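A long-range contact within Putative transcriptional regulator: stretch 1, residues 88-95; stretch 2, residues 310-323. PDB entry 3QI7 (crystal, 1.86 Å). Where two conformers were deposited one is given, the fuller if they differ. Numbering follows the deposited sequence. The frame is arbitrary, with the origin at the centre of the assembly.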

# COMPACT_ATOMS: atom_id res chain seq x y z
N VAL A 88 4.35 21.93 -15.29
CA VAL A 88 3.65 21.04 -14.37
C VAL A 88 2.18 20.96 -14.74
O VAL A 88 1.44 21.96 -14.65
N GLN A 89 1.76 19.76 -15.17
CA GLN A 89 0.40 19.51 -15.59
C GLN A 89 -0.36 18.51 -14.70
O GLN A 89 -1.57 18.35 -14.85
N ALA A 90 0.34 17.87 -13.75
CA ALA A 90 -0.33 17.05 -12.76
C ALA A 90 0.49 17.00 -11.48
O ALA A 90 1.73 17.09 -11.51
N ILE A 91 -0.21 16.89 -10.35
CA ILE A 91 0.44 16.68 -9.05
C ILE A 91 -0.11 15.43 -8.37
O ILE A 91 -1.32 15.33 -8.13
N VAL A 92 0.79 14.49 -8.05
CA VAL A 92 0.49 13.30 -7.29
C VAL A 92 1.11 13.46 -5.90
O VAL A 92 2.29 13.78 -5.78
N VAL A 93 0.32 13.23 -4.86
CA VAL A 93 0.80 13.27 -3.49
C VAL A 93 0.65 11.88 -2.85
O VAL A 93 -0.42 11.29 -2.89
N SER A 94 1.74 11.33 -2.31
CA SER A 94 1.70 10.04 -1.66
C SER A 94 2.21 10.09 -0.19
O SER A 94 3.41 10.15 0.04
N THR A 95 1.29 10.08 0.77
CA THR A 95 1.62 9.97 2.21
C THR A 95 0.41 9.42 2.98
O THR A 95 -0.73 9.80 2.70
N LEU A 310 0.33 2.27 -5.38
CA LEU A 310 -0.53 3.45 -5.50
C LEU A 310 0.19 4.60 -6.22
O LEU A 310 -0.35 5.15 -7.19
N PRO A 311 1.39 4.97 -5.76
CA PRO A 311 2.07 6.07 -6.48
C PRO A 311 2.44 5.71 -7.94
O PRO A 311 2.32 6.56 -8.81
N SER A 312 2.85 4.48 -8.21
CA SER A 312 3.16 4.10 -9.59
C SER A 312 1.92 4.12 -10.49
O SER A 312 1.99 4.56 -11.63
N LEU A 313 0.79 3.63 -9.98
CA LEU A 313 -0.48 3.70 -10.72
C LEU A 313 -0.88 5.15 -10.95
O LEU A 313 -1.32 5.52 -12.05
N ALA A 314 -0.78 5.96 -9.90
CA ALA A 314 -1.15 7.40 -10.00
C ALA A 314 -0.29 8.13 -11.03
O ALA A 314 -0.81 8.95 -11.82
N ILE A 315 1.00 7.84 -11.06
CA ILE A 315 1.88 8.47 -12.08
C ILE A 315 1.45 8.08 -13.52
O ILE A 315 1.35 8.94 -14.40
N TYR A 316 1.21 6.79 -13.76
CA TYR A 316 0.80 6.30 -15.07
C TYR A 316 -0.53 6.90 -15.49
O TYR A 316 -0.72 7.24 -16.66
N LEU A 317 -1.45 7.05 -14.54
CA LEU A 317 -2.77 7.63 -14.81
C LEU A 317 -2.64 9.10 -15.16
O LEU A 317 -3.25 9.56 -16.14
N ALA A 318 -1.89 9.84 -14.35
CA ALA A 318 -1.67 11.26 -14.62
C ALA A 318 -1.10 11.45 -16.03
O ALA A 318 -1.61 12.25 -16.81
N THR A 319 -0.06 10.71 -16.37
CA THR A 319 0.55 10.78 -17.72
C THR A 319 -0.48 10.52 -18.84
O THR A 319 -0.55 11.26 -19.84
N GLU A 320 -1.28 9.47 -18.67
CA GLU A 320 -2.28 9.11 -19.67
C GLU A 320 -3.31 10.22 -19.78
O GLU A 320 -3.78 10.56 -20.88
N MSE A 321 -3.70 10.75 -18.62
CA MSE A 321 -4.73 11.79 -18.57
C MSE A 321 -4.25 13.05 -19.28
O MSE A 321 -5.03 13.69 -20.00
N VAL A 322 -3.00 13.44 -19.05
CA VAL A 322 -2.45 14.63 -19.70
C VAL A 322 -2.29 14.37 -21.21
O VAL A 322 -2.74 15.16 -22.01
N LYS A 323 -1.73 13.23 -21.60
CA LYS A 323 -1.57 12.93 -23.03
C LYS A 323 -2.90 12.86 -23.77
O LYS A 323 -2.99 13.31 -24.92

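At the apolar centre of this contact, Val92 of the strand rests on one face of the helix that runs through residues 310-323. Its CA-to-CB bond points toward the helix, and with chi1 at 175° (t) both methyl groups meet helical atoms. CG1 lies 3.6 Å from CB of Ala314, the shortest approach between the two stretches, while CG2 is 4.1 Å from Ala314 CB and 4.3 Å from CB of Ala318, one turn further along. Both methyls of the valine thus touch Ala314, and CG2 also reaches Ala318; of all the residues here Val92 has the largest area covered by the other stretch. Val92 CG2 also comes within 4.4 Å of the backbone N of Ile315; that nitrogen already donates to the O of Pro311 at 2.9 Å within the helix, so the approach is plain packing. The side chain of Ile315 (chi1 m, chi2 t) leaves its CA sideways and is only lightly covered.

Next to this centre, two alanines face each other: Ala90 CB and Ala318 CB are 3.8 Å apart, and both CA-to-CB bonds point toward the opposite stretch. Each side chain is a single methyl, and the CA atoms of Ala90 and Ala318 are 6.2 Å apart, the shortest spacing in the register. Ala90 CB also touches Val322 CG2 at 4.3 Å, which carries the apolar surface on by another helical turn. Ala314, Ala318 and Val322 therefore form a stripe along the helix, each pointing toward the strand. Because the two axes run nearly antiparallel, at 155° and 8.7 Å at closest approach, the stripe is read in reverse by Val92, Ala90 and Gln89.

From Ala90 to Ser94 the strand alternates: Ala90, Val92 and Ser94 point toward the helix, while Ile91 (m, t) points away and Val93 (t) is out of reach. On the helix, Ser312 and Thr319 point away; Leu313, Leu317 and Met321, the last a selenomethionine, do not reach the strand. Leu310 points toward it but makes no contact.

At one end of the contact, Val322 (chi1 177°, t) packs against Gln89, with its CG2 4.0 Å from Gln89 O and also 4.0 Å from Gln89 CB. Both residues are partly exposed. Gln89 has chi1 and chi2 both m, and its side chain touches Val322 mainly through CB, with Gln89 CG 4.4 Å from Val322 CG1; its amide makes no hydrogen bond to the helix.

At the other end, Ser94 (chi1 -169°, t) points toward the helix, where its OG lies 4.0 Å from CB of Pro311. The proline ring is C-gamma endo, its CB directed sideways, and its N has no bond to the preceding turn, where the helix kinks. This serine–proline approach is a van der Waals contact; the OG is hydrogen-bonded elsewhere in the structure. No hydrogen bond joins the two stretches, so the 330 Å² they bury together is held by close packing, even where polar atoms take part.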

# COMPACT_ATOMS: atom_id res chain seq x y z
CB VAL A 88 3.81 21.47 -12.87
CG1 VAL A 88 2.94 20.59 -11.93
CG2 VAL A 88 5.28 21.37 -12.45
CB GLN A 89 0.39 19.03 -17.04
CG GLN A 89 0.97 20.02 -18.02
CD GLN A 89 0.12 21.28 -18.13
OE1 GLN A 89 -1.07 21.24 -17.84
NE2 GLN A 89 0.73 22.39 -18.54
CB ALA A 90 -0.59 15.63 -13.32
CB ILE A 91 0.27 17.90 -8.10
CG1 ILE A 91 0.81 19.18 -8.76
CG2 ILE A 91 1.01 17.65 -6.79
CD1 ILE A 91 0.47 20.46 -7.98
CB VAL A 92 1.09 12.03 -8.00
CG1 VAL A 92 0.88 10.76 -7.16
CG2 VAL A 92 0.49 11.86 -9.42
CB VAL A 93 0.01 14.32 -2.67
CG1 VAL A 93 0.46 14.29 -1.21
CG2 VAL A 93 0.16 15.71 -3.26
CB SER A 94 2.54 9.02 -2.47
OG SER A 94 2.34 7.68 -2.01
CB THR A 95 2.03 11.37 2.85
OG1 THR A 95 2.26 11.24 4.27
CG2 THR A 95 0.94 12.44 2.64
CB LEU A 310 -1.09 3.91 -4.14
CG LEU A 310 -2.13 2.96 -3.52
CD1 LEU A 310 -2.31 3.26 -2.02
CD2 LEU A 310 -3.48 2.99 -4.31
CB PRO A 311 3.32 6.34 -5.61
CG PRO A 311 3.52 5.11 -4.86
CD PRO A 311 2.16 4.54 -4.58
CB SER A 312 3.83 2.73 -9.67
OG SER A 312 4.35 2.52 -10.96
CB LEU A 313 -1.61 2.97 -9.97
CG LEU A 313 -3.04 3.19 -10.49
CD1 LEU A 313 -3.15 2.66 -11.93
CD2 LEU A 313 -4.14 2.55 -9.61
CB ALA A 314 -1.06 8.11 -8.61
CB ILE A 315 3.36 8.13 -11.82
CG1 ILE A 315 3.82 8.78 -10.51
CG2 ILE A 315 4.25 8.60 -13.00
CD1 ILE A 315 5.01 8.11 -9.90
CB TYR A 316 0.68 4.76 -15.09
CG TYR A 316 1.98 3.99 -15.17
CD1 TYR A 316 3.00 4.34 -16.05
CD2 TYR A 316 2.18 2.88 -14.39
CE1 TYR A 316 4.20 3.60 -16.12
CE2 TYR A 316 3.36 2.15 -14.45
CZ TYR A 316 4.36 2.51 -15.32
OH TYR A 316 5.51 1.75 -15.33
CB LEU A 317 -3.67 7.48 -13.57
CG LEU A 317 -5.17 7.31 -13.68
CD1 LEU A 317 -5.60 6.36 -14.83
CD2 LEU A 317 -5.67 6.80 -12.31
CB ALA A 318 -0.72 11.88 -13.58
CB THR A 319 1.73 9.79 -17.82
OG1 THR A 319 2.69 10.15 -16.82
CG2 THR A 319 2.38 9.82 -19.22
CB GLU A 320 -2.95 7.80 -19.27
CG GLU A 320 -4.10 7.33 -20.18
CD GLU A 320 -3.62 6.68 -21.47
OE1 GLU A 320 -2.44 6.32 -21.56
OE2 GLU A 320 -4.47 6.52 -22.39
CB MSE A 321 -5.12 12.10 -17.11
CG MSE A 321 -5.98 11.03 -16.46
SE MSE A 321 -6.23 11.36 -14.52
CE MSE A 321 -7.78 12.57 -14.78
CB VAL A 322 -1.11 15.11 -19.06
CG1 VAL A 322 -0.56 16.31 -19.84
CG2 VAL A 322 -1.31 15.49 -17.57
CB LYS A 323 -0.77 11.64 -23.27
CG LYS A 323 0.72 11.86 -23.16
CD LYS A 323 1.49 10.53 -23.21
CE LYS A 323 2.97 10.78 -23.41
NZ LYS A 323 3.73 9.51 -23.31